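Methylthioribose-1-phosphate isomerase (Saccharomyces cerevisiae, PDB 1W2W) catalyses the interconversion of methylthioribose-1-phosphate and methylthioribulose-1-phosphate, the isomerase step of the methionine salvage pathway. Local coordinates at residues Tyr161-Leu166 and Asp173-Leu178. Numbering follows the deposited sequence.
Sequences YLIDVL and DEFAVL
Leu162, Ile163 and Leu166 of helix segment 161-166 meet Phe175 in segment 173-178, whose strand part begins at Glu174, across axes that approach to 12.0 Å with 132° between their N-to-C directions, roughly antiparallel but well skewed; six residues lie between the segments. No hydrogen bond links the segments; three aliphatic side chains gathered around one ring make the contact. Leu166 takes a face of that ring: its CD1 lies 3.8 Å from the centroid and 23° off the ring normal, a CH-pi contact displaced toward the rim, where Leu166 CD1 is 3.5 Å from Phe175 CE2. Ile163 reaches the edge instead, CD1 being 3.9 Å from the same Phe175 CE2 and near the ring plane. Leu162 points at Phe175 from the opposing direction, and its CD2 approaches Phe175 CE1 obliquely at 3.6 Å. Helix 129-168 ends just beyond this point; both elements belong to the eIF-2B family region, whose sheet is consistent with a Rossmann-like fold. In this N-terminal piece of the enzyme, Glu174 to Leu178 pair in a parallel ladder with a strand of another protein chain, probably the C-terminal piece, so the sheet continues across the interface. On this chain, Leu162 and Ile163 also touch Leu201 of helix 194-210, and Val177 touches Ile198 of the same helix. With chi1 at 66°, Phe175 CG sits between backbone N and carbonyl carbon, which directs the ring at the helix. Replacing Phe175 with alanine would probably leave Leu166 CD1 without its aromatic face and open a gap between helix and sheet. Within the strand, Val177 CG1 lies at the edge of the same ring, in its plane.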
# COMPACT_ATOMS: atom_id res chain seq x y z
N TYR A 161 2.86 7.07 29.58
CA TYR A 161 2.20 8.28 29.15
C TYR A 161 0.82 7.96 28.56
O TYR A 161 -0.18 8.59 28.94
CB TYR A 161 3.08 9.08 28.18
CG TYR A 161 2.46 10.39 27.77
CD1 TYR A 161 2.66 11.55 28.51
CD2 TYR A 161 1.66 10.46 26.64
CE1 TYR A 161 2.08 12.74 28.14
CE2 TYR A 161 1.08 11.65 26.26
CZ TYR A 161 1.29 12.78 27.00
OH TYR A 161 0.70 13.95 26.60
N LEU A 162 0.74 6.99 27.65
CA LEU A 162 -0.55 6.63 27.08
C LEU A 162 -1.52 6.07 28.13
O LEU A 162 -2.69 6.46 28.17
CB LEU A 162 -0.41 5.66 25.90
CG LEU A 162 -1.72 5.25 25.21
CD1 LEU A 162 -2.42 6.45 24.60
CD2 LEU A 162 -1.43 4.18 24.13
N ILE A 163 -1.03 5.18 28.99
CA ILE A 163 -1.89 4.63 30.03
C ILE A 163 -2.44 5.74 30.92
O ILE A 163 -3.63 5.73 31.26
CB ILE A 163 -1.16 3.56 30.85
CG1 ILE A 163 -0.84 2.35 29.97
CG2 ILE A 163 -1.97 3.15 32.10
CD1 ILE A 163 -2.05 1.66 29.34
N ASP A 164 -1.59 6.70 31.26
CA ASP A 164 -2.02 7.84 32.08
C ASP A 164 -3.07 8.71 31.39
O ASP A 164 -4.05 9.12 32.02
CB ASP A 164 -0.82 8.71 32.49
CG ASP A 164 0.08 8.04 33.53
OD1 ASP A 164 -0.33 7.06 34.19
OD2 ASP A 164 1.23 8.46 33.75
N VAL A 165 -2.87 8.98 30.10
CA VAL A 165 -3.84 9.71 29.30
C VAL A 165 -5.21 9.01 29.28
O VAL A 165 -6.25 9.65 29.46
CB VAL A 165 -3.34 9.88 27.85
CG1 VAL A 165 -4.48 10.25 26.92
CG2 VAL A 165 -2.23 10.94 27.80
N LEU A 166 -5.19 7.69 29.06
CA LEU A 166 -6.42 6.90 29.01
C LEU A 166 -7.07 6.82 30.39
O LEU A 166 -8.29 6.91 30.51
CB LEU A 166 -6.13 5.50 28.48
CG LEU A 166 -5.65 5.47 27.02
CD1 LEU A 166 -5.22 4.03 26.64
CD2 LEU A 166 -6.71 6.00 26.07
N ASP A 173 -10.97 -0.04 29.08
CA ASP A 173 -11.06 -1.28 28.32
C ASP A 173 -9.77 -1.68 27.59
O ASP A 173 -8.75 -0.99 27.68
CB ASP A 173 -12.25 -1.19 27.35
CG ASP A 173 -13.56 -0.88 28.08
OD1 ASP A 173 -13.83 -1.55 29.10
OD2 ASP A 173 -14.36 0.02 27.73
N GLU A 174 -9.81 -2.81 26.89
CA GLU A 174 -8.82 -3.13 25.86
C GLU A 174 -8.76 -2.07 24.76
O GLU A 174 -9.80 -1.60 24.30
CB GLU A 174 -9.24 -4.43 25.19
CG GLU A 174 -8.38 -5.64 25.48
CD GLU A 174 -8.62 -6.72 24.45
OE1 GLU A 174 -7.65 -7.36 24.00
OE2 GLU A 174 -9.80 -6.93 24.08
N PHE A 175 -7.56 -1.70 24.32
CA PHE A 175 -7.41 -0.81 23.17
C PHE A 175 -6.36 -1.34 22.18
O PHE A 175 -5.55 -2.20 22.53
CB PHE A 175 -7.03 0.61 23.61
CG PHE A 175 -5.66 0.71 24.24
CD1 PHE A 175 -4.54 0.95 23.46
CD2 PHE A 175 -5.50 0.58 25.62
CE1 PHE A 175 -3.28 1.06 24.04
CE2 PHE A 175 -4.25 0.68 26.21
CZ PHE A 175 -3.13 0.92 25.42
N ALA A 176 -6.39 -0.81 20.96
CA ALA A 176 -5.43 -1.20 19.94
C ALA A 176 -4.57 0.00 19.58
O ALA A 176 -4.92 1.15 19.89
CB ALA A 176 -6.15 -1.71 18.68
N VAL A 177 -3.44 -0.26 18.93
CA VAL A 177 -2.64 0.84 18.38
C VAL A 177 -2.27 0.55 16.93
O VAL A 177 -2.27 -0.62 16.49
CB VAL A 177 -1.32 1.01 19.16
CG1 VAL A 177 -1.60 1.23 20.66
CG2 VAL A 177 -0.44 -0.22 18.93
N LEU A 178 -1.97 1.63 16.22
CA LEU A 178 -1.48 1.59 14.84
C LEU A 178 0.02 1.84 14.88
O LEU A 178 0.50 2.58 15.73
CB LEU A 178 -2.14 2.71 14.03
CG LEU A 178 -3.59 2.41 13.64
CD1 LEU A 178 -4.36 3.71 13.38
CD2 LEU A 178 -3.64 1.50 12.40